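Local coordinates for putative glycoside hydrolase (Parabacteroides distasonis ATCC 8503, PDB 3GYC), which is a putative glycoside hydrolase of a cellulase-like TIM-barrel family and probably cleaves glycosidic bonds in carbohydrates, at residues M21-W31 against D81-V92. Sequence-based numbering, arbitrary orientation.
Sequences MWDFSWLERRW and DWGSPDMNEVQV. With EDO (1,2-ethanediol), chain E; EDO (1,2-ethanediol), chain D.
R29 and S25 take hold of G83 from its two ends, where the first strand of a TIM barrel, 17-23, gives way to the short helix 25-28 and the long β-to-α connection after the second strand, 53-57, which carries the antiparallel pair 71-73 and 88-90, packs against it. S25 OG lies beside its own backbone N (chi1 -60°), accepts from G83 N at 2.7 Å in a nearly straight bond and passes its proton to the syn lone pair of D23 OD2, which also caps S25 N at the helix start. R29 bends at chi3 (67°), bringing NH1 to G83 O at 2.8 Å, nearly in line with the carbonyl. Its guanidinium lies between D81 O over one face and W31 CZ2 over the rim of the other, while NH1 and NH2 bind an ethanediol, probably from the crystallisation liquor, at its edge. A leucine at R29 would probably leave G83 O without this donor and D81 without a nearby positive charge. G83 has positive phi, and a side chain there would run into the F24 ring. S84 OG donates to the anti side of E28 OE1 at 2.8 Å; OE2 of this buried glutamate is held by R117 and Y59. N88, at the start of strand 88-90, spends both amide hydrogens, in plane, on S84 OG and on E28 O at the helix end. L27 CD2 packs on V90 and V92. The selenomethionine M21 crosses W82 at about a right angle, its CE 3.4 Å from W82 NE1, whose main acceptor is N347 O.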
HETATM    1  N   MSE A  21       2.319   3.680  -4.169  1.00 13.35           N
HETATM    2  CA  MSE A  21       2.305   2.222  -4.253  1.00 13.28           C
HETATM    3  C   MSE A  21       2.635   1.771  -5.681  1.00 12.34           C
HETATM    4  O   MSE A  21       1.876   2.089  -6.627  1.00 12.82           O
HETATM    5  CB  MSE A  21       0.927   1.685  -3.912  1.00 12.69           C
HETATM    6  CG  MSE A  21       0.852   0.181  -4.063  1.00 12.80           C
HETATM    7 SE   MSE A  21      -0.954  -0.390  -4.122  0.75  9.28          SE
HETATM    8  CE  MSE A  21      -1.382   0.202  -5.939  1.00 12.08           C
ATOM      9  N   TRP A  22       3.807   1.146  -5.848  1.00 12.36           N
ATOM     10  CA  TRP A  22       4.174   0.476  -7.102  1.00 12.14           C
ATOM     11  C   TRP A  22       4.037  -1.051  -6.995  1.00 12.83           C
ATOM     12  O   TRP A  22       4.373  -1.786  -7.946  1.00 12.96           O
ATOM     13  CB  TRP A  22       5.539   0.929  -7.587  1.00 11.89           C
ATOM     14  CG  TRP A  22       5.516   2.274  -8.313  1.00 11.80           C
ATOM     15  CD1 TRP A  22       4.473   3.137  -8.401  1.00 12.27           C
ATOM     16  CD2 TRP A  22       6.638   2.958  -8.943  1.00 11.48           C
ATOM     17  NE1 TRP A  22       4.829   4.273  -9.130  1.00 11.03           N
ATOM     18  CE2 TRP A  22       6.142   4.167  -9.487  1.00 11.35           C
ATOM     19  CE3 TRP A  22       7.949   2.601  -9.217  1.00 12.29           C
ATOM     20  CZ2 TRP A  22       6.941   5.049 -10.182  1.00 11.48           C
ATOM     21  CZ3 TRP A  22       8.724   3.465  -9.904  1.00 13.29           C
ATOM     22  CH2 TRP A  22       8.227   4.683 -10.378  1.00 11.36           C
ATOM     23  N   ASP A  23       3.506  -1.497  -5.849  1.00 11.98           N
ATOM     24  CA  ASP A  23       3.033  -2.860  -5.618  1.00 12.13           C
ATOM     25  C   ASP A  23       3.959  -3.939  -6.232  1.00 11.97           C
ATOM     26  O   ASP A  23       5.139  -3.970  -5.935  1.00 12.00           O
ATOM     27  CB  ASP A  23       1.564  -2.960  -6.103  1.00 10.73           C
ATOM     28  CG  ASP A  23       1.378  -2.452  -7.575  1.00 13.80           C
ATOM     29  OD1 ASP A  23       1.251  -1.208  -7.764  1.00 13.64           O
ATOM     30  OD2 ASP A  23       1.426  -3.275  -8.529  1.00 12.00           O
ATOM     31  N   PHE A  24       3.409  -4.807  -7.069  1.00 11.56           N
ATOM     32  CA  PHE A  24       4.188  -5.822  -7.778  1.00 12.57           C
ATOM     33  C   PHE A  24       4.381  -5.398  -9.250  1.00 14.23           C
ATOM     34  O   PHE A  24       5.072  -6.073 -10.016  1.00 14.73           O
ATOM     35  CB  PHE A  24       3.536  -7.214  -7.613  1.00 11.35           C
ATOM     36  CG  PHE A  24       2.032  -7.214  -7.627  1.00 13.41           C
ATOM     37  CD1 PHE A  24       1.326  -7.359  -8.825  1.00 15.41           C
ATOM     38  CD2 PHE A  24       1.315  -7.096  -6.448  1.00 12.63           C
ATOM     39  CE1 PHE A  24      -0.105  -7.382  -8.811  1.00 15.63           C
ATOM     40  CE2 PHE A  24      -0.081  -7.120  -6.441  1.00 13.66           C
ATOM     41  CZ  PHE A  24      -0.778  -7.258  -7.630  1.00 15.14           C
ATOM     42  N   SER A  25       3.851  -4.215  -9.632  1.00 11.82           N
ATOM     43  CA  SER A  25       4.025  -3.735 -10.991  1.00  9.93           C
ATOM     44  C   SER A  25       5.495  -3.370 -11.333  1.00 10.07           C
ATOM     45  O   SER A  25       5.918  -3.536 -12.465  1.00  9.07           O
ATOM     46  CB  SER A  25       3.099  -2.558 -11.262  1.00 10.65           C
ATOM     47  OG  SER A  25       1.725  -2.876 -11.104  1.00  9.67           O
ATOM     48  N   TRP A  26       6.274  -2.910 -10.349  1.00 10.54           N
ATOM     49  CA  TRP A  26       7.644  -2.520 -10.576  1.00 10.00           C
ATOM     50  C   TRP A  26       8.472  -3.658 -11.191  1.00 10.36           C
ATOM     51  O   TRP A  26       9.402  -3.404 -11.977  1.00 10.06           O
ATOM     52  CB  TRP A  26       8.298  -2.023  -9.234  1.00  9.80           C
ATOM     53  CG  TRP A  26       8.553  -3.145  -8.270  1.00  9.81           C
ATOM     54  CD1 TRP A  26       7.687  -3.656  -7.370  1.00 10.63           C
ATOM     55  CD2 TRP A  26       9.753  -3.919  -8.151  1.00  7.83           C
ATOM     56  NE1 TRP A  26       8.259  -4.720  -6.706  1.00 10.89           N
ATOM     57  CE2 TRP A  26       9.536  -4.877  -7.139  1.00  8.83           C
ATOM     58  CE3 TRP A  26      10.970  -3.906  -8.798  1.00 11.16           C
ATOM     59  CZ2 TRP A  26      10.499  -5.797  -6.770  1.00  9.58           C
ATOM     60  CZ3 TRP A  26      11.915  -4.795  -8.444  1.00 10.59           C
ATOM     61  CH2 TRP A  26      11.686  -5.737  -7.438  1.00 12.29           C
ATOM     62  N   LEU A  27       8.162  -4.894 -10.799  1.00 10.33           N
ATOM     63  CA  LEU A  27       8.900  -6.043 -11.310  1.00 10.74           C
ATOM     64  C   LEU A  27       8.168  -6.684 -12.488  1.00 11.55           C
ATOM     65  O   LEU A  27       8.821  -7.108 -13.448  1.00 12.87           O
ATOM     66  CB  LEU A  27       9.096  -7.073 -10.185  1.00 10.23           C
ATOM     67  CG  LEU A  27       9.971  -8.275 -10.492  1.00 10.14           C
ATOM     68  CD1 LEU A  27      11.368  -7.806 -10.936  1.00  9.06           C
ATOM     69  CD2 LEU A  27       9.979  -9.251  -9.249  1.00  7.48           C
ATOM     70  N   GLU A  28       6.844  -6.750 -12.424  1.00 10.21           N
ATOM     71  CA  GLU A  28       6.045  -7.483 -13.420  1.00 10.78           C
ATOM     72  C   GLU A  28       5.719  -6.789 -14.718  1.00 13.20           C
ATOM     73  O   GLU A  28       5.641  -7.436 -15.747  1.00 10.23           O
ATOM     74  CB  GLU A  28       4.734  -7.922 -12.790  1.00 10.98           C
ATOM     75  CG  GLU A  28       4.994  -9.052 -11.826  1.00 11.43           C
ATOM     76  CD  GLU A  28       3.752  -9.548 -11.128  1.00 11.30           C
ATOM     77  OE1 GLU A  28       2.702  -9.709 -11.785  1.00 13.94           O
ATOM     78  OE2 GLU A  28       3.852  -9.896  -9.926  1.00 11.00           O
ATOM     79  N   ARG A  29       5.535  -5.469 -14.655  1.00 10.69           N
ATOM     80  CA  ARG A  29       5.054  -4.716 -15.827  1.00 10.81           C
ATOM     81  C   ARG A  29       6.160  -4.198 -16.641  1.00 11.65           C
ATOM     82  O   ARG A  29       6.428  -2.975 -16.715  1.00 10.68           O
ATOM     83  CB  ARG A  29       4.098  -3.620 -15.375  1.00 10.19           C
ATOM     84  CG  ARG A  29       2.802  -4.150 -14.838  1.00 11.05           C
ATOM     85  CD  ARG A  29       1.722  -3.027 -14.743  1.00 10.93           C
ATOM     86  NE  ARG A  29       1.302  -2.542 -16.057  1.00 12.21           N
ATOM     87  CZ  ARG A  29       0.292  -3.012 -16.782  1.00 11.33           C
ATOM     88  NH1 ARG A  29      -0.389  -4.082 -16.431  1.00 13.73           N
ATOM     89  NH2 ARG A  29       0.054  -2.487 -17.972  1.00 13.04           N
ATOM     90  N   ARG A  30       6.883  -5.164 -17.223  1.00 12.05           N
ATOM     91  CA  ARG A  30       8.082  -4.834 -17.974  1.00 12.84           C
ATOM     92  C   ARG A  30       8.128  -5.457 -19.378  1.00 11.05           C
ATOM     93  O   ARG A  30       9.178  -5.553 -19.986  1.00 10.80           O
ATOM     94  CB  ARG A  30       9.305  -5.161 -17.132  1.00 15.32           C
ATOM     95  CG  ARG A  30       9.209  -4.615 -15.710  1.00 16.30           C
ATOM     96  CD  ARG A  30      10.507  -4.836 -14.988  1.00 16.02           C
ATOM     97  NE  ARG A  30      11.539  -3.856 -15.350  1.00 15.72           N
ATOM     98  CZ  ARG A  30      12.848  -4.048 -15.264  1.00 15.61           C
ATOM     99  NH1 ARG A  30      13.352  -5.231 -14.958  1.00 15.52           N
ATOM    100  NH2 ARG A  30      13.670  -3.053 -15.510  1.00 15.76           N
ATOM    101  N   TRP A  31       6.958  -5.821 -19.895  1.00 11.50           N
ATOM    102  CA  TRP A  31       6.786  -6.202 -21.292  1.00 10.60           C
ATOM    103  C   TRP A  31       6.605  -4.867 -22.019  1.00 11.41           C
ATOM    104  O   TRP A  31       6.409  -3.864 -21.372  1.00 11.13           O
ATOM    105  CB  TRP A  31       5.554  -7.113 -21.492  1.00 10.64           C
ATOM    106  CG  TRP A  31       4.241  -6.554 -21.140  1.00 10.26           C
ATOM    107  CD1 TRP A  31       3.433  -5.826 -21.951  1.00  9.68           C
ATOM    108  CD2 TRP A  31       3.554  -6.680 -19.903  1.00 10.06           C
ATOM    109  NE1 TRP A  31       2.315  -5.469 -21.299  1.00 10.56           N
ATOM    110  CE2 TRP A  31       2.346  -5.980 -20.039  1.00 10.78           C
ATOM    111  CE3 TRP A  31       3.866  -7.259 -18.669  1.00  9.52           C
ATOM    112  CZ2 TRP A  31       1.429  -5.871 -19.027  1.00 11.57           C
ATOM    113  CZ3 TRP A  31       2.931  -7.162 -17.637  1.00 10.05           C
ATOM    114  CH2 TRP A  31       1.735  -6.483 -17.821  1.00 11.38           C
ATOM    115  N   ASP A  81      -5.007  -2.946 -14.060  1.00 14.18           N
ATOM    116  CA  ASP A  81      -3.673  -2.663 -14.639  1.00 14.11           C
ATOM    117  C   ASP A  81      -2.478  -2.659 -13.643  1.00 12.95           C
ATOM    118  O   ASP A  81      -1.402  -2.142 -13.952  1.00 11.82           O
ATOM    119  CB  ASP A  81      -3.707  -1.343 -15.482  1.00 14.89           C
ATOM    120  CG  ASP A  81      -4.444  -1.520 -16.848  1.00 16.51           C
ATOM    121  OD1 ASP A  81      -4.643  -2.696 -17.303  1.00 17.29           O
ATOM    122  OD2 ASP A  81      -4.824  -0.475 -17.448  1.00 19.35           O
ATOM    123  N   TRP A  82      -2.681  -3.202 -12.448  1.00 13.23           N
ATOM    124  CA  TRP A  82      -1.589  -3.427 -11.529  1.00 13.88           C
ATOM    125  C   TRP A  82      -1.073  -4.812 -11.888  1.00 12.27           C
ATOM    126  O   TRP A  82      -1.844  -5.753 -12.085  1.00 12.77           O
ATOM    127  CB  TRP A  82      -2.004  -3.424 -10.084  1.00 14.41           C
ATOM    128  CG  TRP A  82      -2.530  -2.147  -9.641  1.00 14.72           C
ATOM    129  CD1 TRP A  82      -1.833  -0.987  -9.454  1.00 14.75           C
ATOM    130  CD2 TRP A  82      -3.896  -1.862  -9.337  1.00 12.48           C
ATOM    131  NE1 TRP A  82      -2.694   0.009  -9.042  1.00 13.58           N
ATOM    132  CE2 TRP A  82      -3.961  -0.506  -8.965  1.00 12.77           C
ATOM    133  CE3 TRP A  82      -5.076  -2.627  -9.322  1.00 12.66           C
ATOM    134  CZ2 TRP A  82      -5.142   0.096  -8.554  1.00 14.07           C
ATOM    135  CZ3 TRP A  82      -6.257  -2.011  -8.929  1.00 13.27           C
ATOM    136  CH2 TRP A  82      -6.279  -0.669  -8.552  1.00 13.96           C
ATOM    137  N   GLY A  83       0.229  -4.939 -11.964  1.00 11.18           N
ATOM    138  CA  GLY A  83       0.811  -6.233 -12.274  1.00 10.77           C
ATOM    139  C   GLY A  83       0.415  -6.857 -13.601  1.00 10.79           C
ATOM    140  O   GLY A  83       0.115  -6.174 -14.569  1.00 11.46           O
ATOM    141  N   SER A  84       0.333  -8.191 -13.622  1.00 10.46           N
ATOM    142  CA  SER A  84       0.158  -8.945 -14.853  1.00 11.26           C
ATOM    143  C   SER A  84      -1.264  -9.435 -15.118  1.00 11.83           C
ATOM    144  O   SER A  84      -1.860 -10.068 -14.246  1.00 14.46           O
ATOM    145  CB  SER A  84       1.090 -10.209 -14.793  1.00 12.70           C
ATOM    146  OG  SER A  84       2.437  -9.864 -14.553  1.00 11.82           O
ATOM    147  N   PRO A  85      -1.778  -9.243 -16.348  1.00 10.27           N
ATOM    148  CA  PRO A  85      -3.116  -9.679 -16.696  1.00 11.14           C
ATOM    149  C   PRO A  85      -3.151 -11.119 -17.173  1.00 11.86           C
ATOM    150  O   PRO A  85      -4.193 -11.579 -17.602  1.00 13.51           O
ATOM    151  CB  PRO A  85      -3.483  -8.766 -17.873  1.00 11.72           C
ATOM    152  CG  PRO A  85      -2.154  -8.588 -18.602  1.00 12.38           C
ATOM    153  CD  PRO A  85      -1.158  -8.472 -17.446  1.00 11.94           C
ATOM    154  N   ASP A  86      -2.003 -11.796 -17.112  1.00 12.15           N
ATOM    155  CA  ASP A  86      -1.899 -13.186 -17.575  1.00 11.22           C
ATOM    156  C   ASP A  86      -0.607 -13.741 -16.936  1.00 10.16           C
ATOM    157  O   ASP A  86       0.033 -13.060 -16.143  1.00 10.00           O
ATOM    158  CB  ASP A  86      -1.865 -13.225 -19.120  1.00 11.09           C
ATOM    159  CG  ASP A  86      -2.365 -14.555 -19.711  1.00 13.05           C
ATOM    160  OD1 ASP A  86      -2.329 -15.619 -19.037  1.00 12.60           O
ATOM    161  OD2 ASP A  86      -2.750 -14.544 -20.905  1.00 14.85           O
HETATM  162  N   MSE A  87      -0.236 -14.971 -17.270  1.00 11.87           N
HETATM  163  CA  MSE A  87       0.968 -15.562 -16.685  0.50 12.96           C
HETATM  164  C   MSE A  87       2.183 -14.704 -17.029  1.00 11.39           C
HETATM  165  O   MSE A  87       2.241 -14.033 -18.085  1.00 12.12           O
HETATM  166  CB  MSE A  87       1.163 -16.996 -17.140  0.50 15.51           C
HETATM  167  CG  MSE A  87      -0.063 -17.852 -16.872  0.50 18.19           C
HETATM  168 SE   MSE A  87       0.365 -19.722 -16.726  0.38 21.30          SE
HETATM  169  CE  MSE A  87       1.479 -19.926 -18.340  0.50 20.37           C
ATOM    170  N   ASN A  88       3.132 -14.671 -16.108  1.00 11.20           N
ATOM    171  CA  ASN A  88       4.312 -13.855 -16.305  1.00 12.03           C
ATOM    172  C   ASN A  88       5.467 -14.502 -15.537  1.00 14.27           C
ATOM    173  O   ASN A  88       5.249 -15.380 -14.687  1.00 17.43           O
ATOM    174  CB  ASN A  88       4.030 -12.435 -15.821  1.00  9.25           C
ATOM    175  CG  ASN A  88       5.016 -11.416 -16.368  1.00  9.54           C
ATOM    176  OD1 ASN A  88       5.916 -11.733 -17.186  1.00  7.99           O
ATOM    177  ND2 ASN A  88       4.790 -10.152 -16.005  1.00  9.07           N
ATOM    178  N   GLU A  89       6.687 -14.130 -15.896  1.00 15.23           N
ATOM    179  CA  GLU A  89       7.883 -14.684 -15.268  1.00 17.96           C
ATOM    180  C   GLU A  89       8.669 -13.588 -14.660  1.00 16.49           C
ATOM    181  O   GLU A  89       8.891 -12.582 -15.306  1.00 17.76           O
ATOM    182  CB  GLU A  89       8.798 -15.334 -16.291  1.00 20.68           C
ATOM    183  CG  GLU A  89       8.309 -16.615 -16.874  1.00 25.40           C
ATOM    184  CD  GLU A  89       9.387 -17.271 -17.775  1.00 29.76           C
ATOM    185  OE1 GLU A  89      10.618 -17.019 -17.537  1.00 32.70           O
ATOM    186  OE2 GLU A  89       9.014 -18.069 -18.683  1.00 34.02           O
ATOM    187  N   VAL A  90       9.093 -13.762 -13.421  1.00 15.33           N
ATOM    188  CA  VAL A  90       9.954 -12.776 -12.767  1.00 13.48           C
ATOM    189  C   VAL A  90      11.139 -13.427 -12.065  1.00 12.48           C
ATOM    190  O   VAL A  90      11.077 -14.609 -11.665  1.00 13.12           O
ATOM    191  CB  VAL A  90       9.185 -11.948 -11.706  1.00 13.35           C
ATOM    192  CG1 VAL A  90       7.984 -11.217 -12.366  1.00 14.40           C
ATOM    193  CG2 VAL A  90       8.763 -12.822 -10.514  1.00 13.19           C
ATOM    194  N   GLN A  91      12.226 -12.657 -11.970  1.00 11.26           N
ATOM    195  CA  GLN A  91      13.412 -13.033 -11.198  1.00 10.70           C
ATOM    196  C   GLN A  91      13.584 -11.884 -10.192  1.00 10.22           C
ATOM    197  O   GLN A  91      13.843 -10.712 -10.561  1.00  9.05           O
ATOM    198  CB  GLN A  91      14.649 -13.263 -12.065  1.00 10.18           C
ATOM    199  CG  GLN A  91      15.805 -13.732 -11.253  1.00 10.47           C
ATOM    200  CD  GLN A  91      17.110 -13.812 -12.000  1.00 11.19           C
ATOM    201  OE1 GLN A  91      17.177 -14.237 -13.150  1.00 11.20           O
ATOM    202  NE2 GLN A  91      18.177 -13.487 -11.306  1.00 12.63           N
ATOM    203  N   VAL A  92      13.442 -12.206  -8.910  1.00 11.39           N
ATOM    204  CA  VAL A  92      13.347 -11.168  -7.873  1.00 10.08           C
ATOM    205  C   VAL A  92      14.686 -10.542  -7.500  1.00 10.55           C
ATOM    206  O   VAL A  92      14.761  -9.331  -7.356  1.00 12.37           O
ATOM    207  CB  VAL A  92      12.551 -11.636  -6.652  1.00  9.64           C
ATOM    208  CG1 VAL A  92      12.315 -10.515  -5.664  1.00  9.45           C
ATOM    209  CG2 VAL A  92      11.202 -12.203  -7.079  1.00  9.57           C
TER
HETATM  210  C1  EDO E   4       7.942  -8.568 -17.391  1.00 45.76           C
HETATM  211  O1  EDO E   4       8.516  -9.553 -16.489  1.00 47.56           O
HETATM  212  C2  EDO E   4       7.758  -9.119 -18.791  1.00 45.93           C
HETATM  213  O2  EDO E   4       6.608  -9.984 -18.945  1.00 44.39           O
HETATM  214  C1  EDO D   3      -2.221  -4.561 -20.558  1.00 32.76           C
HETATM  215  O1  EDO D   3      -1.435  -3.391 -20.264  1.00 32.92           O
HETATM  216  C2  EDO D   3      -3.148  -4.849 -19.412  1.00 32.54           C
HETATM  217  O2  EDO D   3      -2.537  -4.700 -18.117  1.00 30.83           O
HETATM  218  O   HOH W   1      -0.276   2.455  -9.295  1.00 32.47           O